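Local atomic coordinates of glycosyl transferase (Staphylococcus aureus, PDB entry 5U02), a protein that belongs to the glycosyl transferases and combines a helical linker domain with beta-rich C-terminal domains, in an assembly of three chains. Residues K150-E164 and N189-E201. Sequence-based numbering, arbitrary orientation.
Sequences KIVTELTLNEFMIGE and NANKQYRFNIMLE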
ATOM      1  N   LYS A 150      -2.162 -16.470 -10.318  1.00 24.41           N
ATOM      2  CA  LYS A 150      -1.315 -15.393  -9.826  1.00 26.05           C
ATOM      3  C   LYS A 150       0.153 -15.741 -10.025  1.00 23.51           C
ATOM      4  O   LYS A 150       0.521 -16.898 -10.237  1.00 25.03           O
ATOM      5  CB  LYS A 150      -1.577 -15.102  -8.345  1.00 30.21           C
ATOM      6  CG  LYS A 150      -1.244 -16.265  -7.430  1.00 33.43           C
ATOM      7  CD  LYS A 150      -1.395 -15.887  -5.963  1.00 34.91           C
ATOM      8  CE  LYS A 150      -1.065 -17.068  -5.066  1.00 36.33           C
ATOM      9  NZ  LYS A 150      -1.177 -16.715  -3.627  1.00 47.20           N
ATOM     10  N   ILE A 151       0.984 -14.706  -9.939  1.00 25.09           N
ATOM     11  CA  ILE A 151       2.433 -14.834  -9.868  1.00 27.87           C
ATOM     12  C   ILE A 151       2.865 -14.410  -8.472  1.00 27.18           C
ATOM     13  O   ILE A 151       2.434 -13.362  -7.976  1.00 26.71           O
ATOM     14  CB  ILE A 151       3.127 -13.971 -10.936  1.00 30.36           C
ATOM     15  CG1 ILE A 151       2.699 -14.392 -12.342  1.00 27.61           C
ATOM     16  CG2 ILE A 151       4.644 -14.024 -10.776  1.00 27.81           C
ATOM     17  CD1 ILE A 151       3.037 -13.352 -13.405  1.00 24.08           C
ATOM     18  N   VAL A 152       3.707 -15.219  -7.839  1.00 25.92           N
ATOM     19  CA  VAL A 152       4.287 -14.895  -6.540  1.00 23.93           C
ATOM     20  C   VAL A 152       5.795 -14.829  -6.716  1.00 28.77           C
ATOM     21  O   VAL A 152       6.430 -15.835  -7.067  1.00 27.05           O
ATOM     22  CB  VAL A 152       3.905 -15.924  -5.466  1.00 26.09           C
ATOM     23  CG1 VAL A 152       4.464 -15.514  -4.100  1.00 24.91           C
ATOM     24  CG2 VAL A 152       2.397 -16.089  -5.410  1.00 24.20           C
ATOM     25  N   THR A 153       6.370 -13.651  -6.485  1.00 25.38           N
ATOM     26  CA  THR A 153       7.808 -13.483  -6.606  1.00 27.36           C
ATOM     27  C   THR A 153       8.344 -12.770  -5.376  1.00 26.23           C
ATOM     28  O   THR A 153       7.709 -11.854  -4.841  1.00 22.90           O
ATOM     29  CB  THR A 153       8.192 -12.719  -7.892  1.00 24.35           C
ATOM     30  OG1 THR A 153       9.612 -12.753  -8.055  1.00 25.63           O
ATOM     31  CG2 THR A 153       7.742 -11.281  -7.836  1.00 24.03           C
ATOM     32  N   GLU A 154       9.512 -13.214  -4.923  1.00 27.85           N
ATOM     33  CA  GLU A 154      10.190 -12.640  -3.772  1.00 26.62           C
ATOM     34  C   GLU A 154      11.497 -12.021  -4.239  1.00 24.99           C
ATOM     35  O   GLU A 154      12.301 -12.687  -4.899  1.00 24.01           O
ATOM     36  CB  GLU A 154      10.447 -13.709  -2.707  1.00 28.12           C
ATOM     37  CG  GLU A 154      11.081 -13.196  -1.432  1.00 29.23           C
ATOM     38  CD  GLU A 154      11.454 -14.322  -0.494  1.00 32.19           C
ATOM     39  OE1 GLU A 154      12.457 -15.016  -0.773  1.00 33.38           O
ATOM     40  OE2 GLU A 154      10.735 -14.522   0.514  1.00 31.03           O
ATOM     41  N   LEU A 155      11.697 -10.747  -3.919  1.00 26.68           N
ATOM     42  CA  LEU A 155      12.923 -10.033  -4.248  1.00 26.40           C
ATOM     43  C   LEU A 155      13.632  -9.673  -2.954  1.00 29.84           C
ATOM     44  O   LEU A 155      13.030  -9.070  -2.060  1.00 29.44           O
ATOM     45  CB  LEU A 155      12.628  -8.775  -5.065  1.00 27.93           C
ATOM     46  CG  LEU A 155      11.893  -9.044  -6.381  1.00 31.10           C
ATOM     47  CD1 LEU A 155      11.672  -7.748  -7.135  1.00 33.48           C
ATOM     48  CD2 LEU A 155      12.672 -10.038  -7.225  1.00 30.12           C
ATOM     49  N   THR A 156      14.903 -10.050  -2.851  1.00 30.80           N
ATOM     50  CA  THR A 156      15.695  -9.818  -1.651  1.00 28.27           C
ATOM     51  C   THR A 156      16.746  -8.754  -1.943  1.00 32.80           C
ATOM     52  O   THR A 156      17.569  -8.916  -2.850  1.00 32.70           O
ATOM     53  CB  THR A 156      16.355 -11.111  -1.172  1.00 29.08           C
ATOM     54  OG1 THR A 156      15.338 -12.058  -0.829  1.00 31.00           O
ATOM     55  CG2 THR A 156      17.218 -10.847   0.051  1.00 30.15           C
ATOM     56  N   LEU A 157      16.709  -7.666  -1.180  1.00 34.67           N
ATOM     57  CA  LEU A 157      17.751  -6.643  -1.241  1.00 34.49           C
ATOM     58  C   LEU A 157      18.934  -7.135  -0.419  1.00 38.90           C
ATOM     59  O   LEU A 157      18.926  -7.053   0.810  1.00 35.82           O
ATOM     60  CB  LEU A 157      17.237  -5.309  -0.715  1.00 33.02           C
ATOM     61  CG  LEU A 157      15.902  -4.789  -1.240  1.00 34.35           C
ATOM     62  CD1 LEU A 157      15.688  -3.356  -0.774  1.00 37.57           C
ATOM     63  CD2 LEU A 157      15.856  -4.879  -2.745  1.00 33.75           C
ATOM     64  N   ASN A 158      19.957  -7.661  -1.096  1.00 49.15           N
ATOM     65  CA  ASN A 158      21.115  -8.183  -0.377  1.00 57.44           C
ATOM     66  C   ASN A 158      21.970  -7.060   0.195  1.00 62.02           C
ATOM     67  O   ASN A 158      22.499  -7.180   1.306  1.00 64.69           O
ATOM     68  CB  ASN A 158      21.949  -9.082  -1.291  1.00 61.43           C
ATOM     69  CG  ASN A 158      21.427 -10.508  -1.342  1.00 62.74           C
ATOM     70  OD1 ASN A 158      20.527 -10.878  -0.586  1.00 63.72           O
ATOM     71  ND2 ASN A 158      22.007 -11.321  -2.217  1.00 63.47           N
ATOM     72  N   GLU A 159      22.120  -5.964  -0.544  1.00 64.20           N
ATOM     73  CA  GLU A 159      22.917  -4.839  -0.078  1.00 64.75           C
ATOM     74  C   GLU A 159      22.191  -3.540  -0.382  1.00 59.65           C
ATOM     75  O   GLU A 159      21.716  -3.331  -1.502  1.00 58.62           O
ATOM     76  CB  GLU A 159      24.309  -4.835  -0.714  1.00 67.94           C
ATOM     77  CG  GLU A 159      25.272  -5.796  -0.041  1.00 74.41           C
ATOM     78  CD  GLU A 159      26.686  -5.684  -0.575  1.00 78.67           C
ATOM     79  OE1 GLU A 159      27.002  -4.656  -1.212  1.00 77.80           O
ATOM     80  OE2 GLU A 159      27.483  -6.619  -0.351  1.00 81.40           O
ATOM     81  N   PHE A 160      22.110  -2.679   0.628  1.00 54.32           N
ATOM     82  CA  PHE A 160      21.442  -1.390   0.523  1.00 50.95           C
ATOM     83  C   PHE A 160      21.905  -0.549   1.701  1.00 52.35           C
ATOM     84  O   PHE A 160      21.879  -1.016   2.845  1.00 51.89           O
ATOM     85  CB  PHE A 160      19.917  -1.551   0.534  1.00 45.37           C
ATOM     86  CG  PHE A 160      19.179  -0.391  -0.074  1.00 46.18           C
ATOM     87  CD1 PHE A 160      19.843   0.539  -0.859  1.00 47.20           C
ATOM     88  CD2 PHE A 160      17.824  -0.220   0.157  1.00 47.93           C
ATOM     89  CE1 PHE A 160      19.166   1.611  -1.412  1.00 48.61           C
ATOM     90  CE2 PHE A 160      17.140   0.847  -0.394  1.00 48.87           C
ATOM     91  CZ  PHE A 160      17.813   1.767  -1.180  1.00 48.70           C
ATOM     92  N   MET A 161      22.342   0.675   1.424  1.00 52.31           N
ATOM     93  CA  MET A 161      22.930   1.510   2.461  1.00 59.20           C
ATOM     94  C   MET A 161      21.899   2.148   3.372  1.00 57.61           C
ATOM     95  O   MET A 161      22.238   3.092   4.096  1.00 56.93           O
ATOM     96  CB  MET A 161      23.812   2.589   1.832  1.00 63.96           C
ATOM     97  CG  MET A 161      25.208   2.093   1.527  1.00 68.42           C
ATOM     98  SD  MET A 161      26.211   3.341   0.717  1.00 76.63           S
ATOM     99  CE  MET A 161      25.020   3.970  -0.440  1.00 72.41           C
ATOM    100  N   ILE A 162      20.658   1.666   3.374  1.00 53.36           N
ATOM    101  CA  ILE A 162      19.624   2.240   4.226  1.00 53.87           C
ATOM    102  C   ILE A 162      18.707   1.127   4.707  1.00 53.44           C
ATOM    103  O   ILE A 162      18.289   0.267   3.920  1.00 53.35           O
ATOM    104  CB  ILE A 162      18.833   3.355   3.511  1.00 54.35           C
ATOM    105  CG1 ILE A 162      17.657   3.819   4.381  1.00 58.48           C
ATOM    106  CG2 ILE A 162      18.383   2.896   2.149  1.00 50.62           C
ATOM    107  CD1 ILE A 162      16.950   5.074   3.897  1.00 60.57           C
ATOM    108  N   GLY A 163      18.407   1.143   6.004  1.00 50.48           N
ATOM    109  CA  GLY A 163      17.660   0.077   6.628  1.00 47.81           C
ATOM    110  C   GLY A 163      16.189   0.075   6.261  1.00 46.22           C
ATOM    111  O   GLY A 163      15.628   1.034   5.728  1.00 42.81           O
ATOM    112  N   GLU A 164      15.564  -1.058   6.575  1.00 50.54           N
ATOM    113  CA  GLU A 164      14.152  -1.278   6.295  1.00 50.59           C
ATOM    114  C   GLU A 164      13.292  -0.177   6.908  1.00 53.33           C
ATOM    115  O   GLU A 164      13.577   0.322   8.000  1.00 55.19           O
ATOM    116  CB  GLU A 164      13.736  -2.643   6.849  1.00 48.72           C
ATOM    117  CG  GLU A 164      12.557  -3.313   6.159  1.00 50.45           C
ATOM    118  CD  GLU A 164      11.227  -2.667   6.488  1.00 53.74           C
ATOM    119  OE1 GLU A 164      10.324  -2.696   5.624  1.00 50.88           O
ATOM    120  OE2 GLU A 164      11.090  -2.121   7.603  1.00 58.88           O
ATOM    121  N   ASN A 189       6.493  -8.081   3.544  1.00 24.10           N
ATOM    122  CA  ASN A 189       7.940  -8.202   3.530  1.00 24.45           C
ATOM    123  C   ASN A 189       8.429  -8.712   4.875  1.00 30.38           C
ATOM    124  O   ASN A 189       7.894  -8.351   5.926  1.00 25.69           O
ATOM    125  CB  ASN A 189       8.635  -6.880   3.147  1.00 26.91           C
ATOM    126  CG  ASN A 189       8.518  -5.814   4.205  1.00 30.42           C
ATOM    127  OD1 ASN A 189       7.493  -5.139   4.314  1.00 32.90           O
ATOM    128  ND2 ASN A 189       9.591  -5.618   4.967  1.00 31.51           N
ATOM    129  N   ALA A 190       9.418  -9.601   4.815  1.00 24.80           N
ATOM    130  CA  ALA A 190      10.089 -10.151   5.983  1.00 25.87           C
ATOM    131  C   ALA A 190      11.538  -9.686   5.924  1.00 30.08           C
ATOM    132  O   ALA A 190      12.315 -10.170   5.091  1.00 26.78           O
ATOM    133  CB  ALA A 190       9.989 -11.673   6.010  1.00 25.58           C
ATOM    134  N   ASN A 191      11.890  -8.746   6.798  1.00 29.08           N
ATOM    135  CA  ASN A 191      13.174  -8.040   6.744  1.00 33.29           C
ATOM    136  C   ASN A 191      13.302  -7.477   5.324  1.00 34.72           C
ATOM    137  O   ASN A 191      12.382  -6.790   4.859  1.00 32.95           O
ATOM    138  CB  ASN A 191      14.288  -8.971   7.200  1.00 32.23           C
ATOM    139  CG  ASN A 191      14.188  -9.313   8.682  1.00 36.38           C
ATOM    140  OD1 ASN A 191      14.721  -8.599   9.530  1.00 36.78           O
ATOM    141  ND2 ASN A 191      13.505 -10.411   8.997  1.00 34.22           N
ATOM    142  N   LYS A 192      14.387  -7.752   4.600  1.00 35.97           N
ATOM    143  CA  LYS A 192      14.563  -7.228   3.250  1.00 36.78           C
ATOM    144  C   LYS A 192      14.168  -8.241   2.178  1.00 36.01           C
ATOM    145  O   LYS A 192      14.688  -8.199   1.058  1.00 32.26           O
ATOM    146  CB  LYS A 192      16.002  -6.759   3.046  1.00 39.52           C
ATOM    147  CG  LYS A 192      16.352  -5.459   3.763  1.00 41.83           C
ATOM    148  CD  LYS A 192      17.832  -5.150   3.586  1.00 47.00           C
ATOM    149  CE  LYS A 192      18.229  -3.829   4.219  1.00 53.95           C
ATOM    150  NZ  LYS A 192      17.633  -2.675   3.497  1.00 57.85           N
ATOM    151  N   GLN A 193      13.257  -9.153   2.503  1.00 36.45           N
ATOM    152  CA  GLN A 193      12.638 -10.035   1.522  1.00 32.27           C
ATOM    153  C   GLN A 193      11.257  -9.487   1.195  1.00 27.38           C
ATOM    154  O   GLN A 193      10.386  -9.451   2.065  1.00 23.83           O
ATOM    155  CB  GLN A 193      12.530 -11.460   2.058  1.00 31.59           C
ATOM    156  CG  GLN A 193      13.852 -12.099   2.420  1.00 30.43           C
ATOM    157  CD  GLN A 193      13.658 -13.418   3.123  1.00 32.07           C
ATOM    158  OE1 GLN A 193      13.867 -14.478   2.542  1.00 39.27           O
ATOM    159  NE2 GLN A 193      13.259 -13.359   4.387  1.00 32.17           N
ATOM    160  N   TYR A 194      11.054  -9.077  -0.054  1.00 28.88           N
ATOM    161  CA  TYR A 194       9.834  -8.395  -0.469  1.00 29.69           C
ATOM    162  C   TYR A 194       9.036  -9.291  -1.412  1.00 29.38           C
ATOM    163  O   TYR A 194       9.523  -9.656  -2.488  1.00 25.38           O
ATOM    164  CB  TYR A 194      10.177  -7.056  -1.125  1.00 25.25           C
ATOM    165  CG  TYR A 194      10.772  -6.063  -0.142  1.00 26.13           C
ATOM    166  CD1 TYR A 194      12.130  -6.081   0.166  1.00 29.53           C
ATOM    167  CD2 TYR A 194       9.965  -5.141   0.511  1.00 23.58           C
ATOM    168  CE1 TYR A 194      12.668  -5.189   1.077  1.00 33.26           C
ATOM    169  CE2 TYR A 194      10.488  -4.246   1.420  1.00 26.25           C
ATOM    170  CZ  TYR A 194      11.841  -4.276   1.699  1.00 31.84           C
ATOM    171  OH  TYR A 194      12.384  -3.396   2.603  1.00 32.34           O
ATOM    172  N   ARG A 195       7.808  -9.627  -1.012  1.00 26.59           N
ATOM    173  CA  ARG A 195       6.962 -10.581  -1.720  1.00 25.70           C
ATOM    174  C   ARG A 195       5.817  -9.862  -2.420  1.00 26.27           C
ATOM    175  O   ARG A 195       5.109  -9.064  -1.799  1.00 27.36           O
ATOM    176  CB  ARG A 195       6.406 -11.629  -0.756  1.00 24.06           C
ATOM    177  CG  ARG A 195       5.309 -12.505  -1.346  1.00 29.15           C
ATOM    178  CD  ARG A 195       4.884 -13.550  -0.338  1.00 38.82           C
ATOM    179  NE  ARG A 195       5.984 -14.455  -0.036  1.00 47.85           N
ATOM    180  CZ  ARG A 195       5.962 -15.759  -0.277  1.00 48.80           C
ATOM    181  NH1 ARG A 195       4.877 -16.318  -0.798  1.00 41.57           N
ATOM    182  NH2 ARG A 195       7.017 -16.503   0.023  1.00 53.94           N
ATOM    183  N   PHE A 196       5.626 -10.165  -3.700  1.00 26.57           N
ATOM    184  CA  PHE A 196       4.588  -9.545  -4.512  1.00 26.75           C
ATOM    185  C   PHE A 196       3.670 -10.629  -5.058  1.00 27.81           C
ATOM    186  O   PHE A 196       4.139 -11.582  -5.693  1.00 26.68           O
ATOM    187  CB  PHE A 196       5.198  -8.730  -5.657  1.00 25.79           C
ATOM    188  CG  PHE A 196       6.046  -7.574  -5.200  1.00 23.10           C
ATOM    189  CD1 PHE A 196       7.385  -7.755  -4.870  1.00 27.50           C
ATOM    190  CD2 PHE A 196       5.493  -6.310  -5.080  1.00 20.51           C
ATOM    191  CE1 PHE A 196       8.163  -6.683  -4.445  1.00 29.93           C
ATOM    192  CE2 PHE A 196       6.253  -5.241  -4.655  1.00 23.06           C
ATOM    193  CZ  PHE A 196       7.591  -5.424  -4.337  1.00 25.93           C
ATOM    194  N   ASN A 197       2.367 -10.493  -4.790  1.00 26.15           N
ATOM    195  CA  ASN A 197       1.332 -11.314  -5.412  1.00 24.29           C
ATOM    196  C   ASN A 197       0.775 -10.532  -6.594  1.00 24.02           C
ATOM    197  O   ASN A 197       0.118  -9.504  -6.405  1.00 28.58           O
ATOM    198  CB  ASN A 197       0.218 -11.654  -4.424  1.00 27.68           C
ATOM    199  CG  ASN A 197       0.713 -12.433  -3.220  1.00 26.14           C
ATOM    200  OD1 ASN A 197       1.631 -13.241  -3.321  1.00 27.69           O
ATOM    201  ND2 ASN A 197       0.102 -12.185  -2.068  1.00 25.92           N
ATOM    202  N   ILE A 198       1.045 -11.010  -7.805  1.00 22.05           N
ATOM    203  CA  ILE A 198       0.552 -10.394  -9.033  1.00 21.80           C
ATOM    204  C   ILE A 198      -0.656 -11.203  -9.485  1.00 23.36           C
ATOM    205  O   ILE A 198      -0.513 -12.251 -10.123  1.00 22.91           O
ATOM    206  CB  ILE A 198       1.621 -10.357 -10.125  1.00 26.19           C
ATOM    207  CG1 ILE A 198       2.883  -9.648  -9.645  1.00 23.79           C
ATOM    208  CG2 ILE A 198       1.078  -9.683 -11.368  1.00 24.67           C
ATOM    209  CD1 ILE A 198       4.053  -9.926 -10.543  1.00 21.53           C
ATOM    210  N   MET A 199      -1.847 -10.708  -9.169  1.00 24.62           N
ATOM    211  CA  MET A 199      -3.086 -11.378  -9.543  1.00 26.02           C
ATOM    212  C   MET A 199      -3.369 -11.137 -11.022  1.00 26.76           C
ATOM    213  O   MET A 199      -3.523  -9.988 -11.450  1.00 30.11           O
ATOM    214  CB  MET A 199      -4.232 -10.862  -8.678  1.00 28.13           C
ATOM    215  CG  MET A 199      -3.859 -10.722  -7.215  1.00 30.97           C
ATOM    216  SD  MET A 199      -3.240 -12.267  -6.540  1.00 29.69           S
ATOM    217  CE  MET A 199      -4.745 -13.226  -6.510  1.00 24.58           C
ATOM    218  N   LEU A 200      -3.452 -12.218 -11.801  1.00 25.47           N
ATOM    219  CA  LEU A 200      -3.640 -12.075 -13.242  1.00 23.12           C
ATOM    220  C   LEU A 200      -4.978 -11.433 -13.586  1.00 26.03           C
ATOM    221  O   LEU A 200      -5.095 -10.790 -14.636  1.00 25.00           O
ATOM    222  CB  LEU A 200      -3.510 -13.433 -13.930  1.00 27.43           C
ATOM    223  CG  LEU A 200      -2.251 -14.226 -13.587  1.00 30.45           C
ATOM    224  CD1 LEU A 200      -2.271 -15.574 -14.249  1.00 31.18           C
ATOM    225  CD2 LEU A 200      -1.012 -13.476 -13.998  1.00 19.98           C
ATOM    226  N   GLU A 201      -5.994 -11.590 -12.731  1.00 28.84           N
ATOM    227  CA  GLU A 201      -7.242 -10.858 -12.939  1.00 31.88           C
ATOM    228  C   GLU A 201      -7.018  -9.352 -12.855  1.00 31.13           C
ATOM    229  O   GLU A 201      -7.730  -8.582 -13.509  1.00 30.45           O
ATOM    230  CB  GLU A 201      -8.294 -11.308 -11.921  1.00 36.53           C
ATOM    231  CG  GLU A 201      -9.654 -10.611 -12.047  1.00 42.53           C
ATOM    232  CD  GLU A 201     -10.631 -11.020 -10.947  1.00 49.56           C
ATOM    233  OE1 GLU A 201     -10.330 -11.975 -10.199  1.00 52.45           O
ATOM    234  OE2 GLU A 201     -11.699 -10.382 -10.824  1.00 50.93           O
TER
HETATM  235  O   HOH W   1      16.597 -14.036   1.044  1.00 42.12           O
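Ile151, Thr153 and Leu155 of strand 150-159 form antiparallel hydrogen-bonded pairs with Ile198, Phe196 and Tyr194 of strand 193-199, each through two N-H...O bonds, and the N-to-C directions of the two strands lie 158° apart. The Ile198 N to Ile151 O bond, 2.7 Å, is nearly straight, and a seventh bond, Leu157 N to Lys192 O, extends the ladder into the type II' turn Ala190-Gln193. Side chains alternate between two faces. On the buried one, Ile151 CB packs 4.0 Å from Ile198 CB. Leu157 CD1 meets Tyr194 CE1 at 4.0 Å. The Tyr194 hydroxyl bonds to that of Tyr167, while Phe196 and Ile198 pack on Leu171. On the other face, Lys150 CB lies 3.7 Å from Met199 SD, the two side chains running alongside each other; the extended lysine chain carries NZ to a salt bridge with Glu201 of the second subunit. Glu154 OE2 stays 4.2 Å from Arg195 NH2, beyond salt-bridge range, at the edge of the guanidinium; Tyr206 OH of the second subunit bonds to this carboxylate oxygen and more weakly to Arg195 NE. Thr156 OG1, hydrogen-bonded to Thr142 OG1, also shares a water with Gln193 OE1. Past the strand, the loop folds back around Lys192. A bend at the end of its chain (chi4 -68°) brings NZ to Ile162 O at 3.0 Å, tilted 21° from the carbonyl plane, and Tyr167 OH is a further partner. Asn189 ND2 donates to backbone Asn191 O, which lies in the Asn189 amide plane, and more weakly to Glu164 OE1, salt-bridged to Arg170 of the second subunit. The antiparallel strand order 138-146, 150-159, 193-199, 181-190, its polar face meeting a neighbouring subunit, is consistent with this domain's E-set assignment.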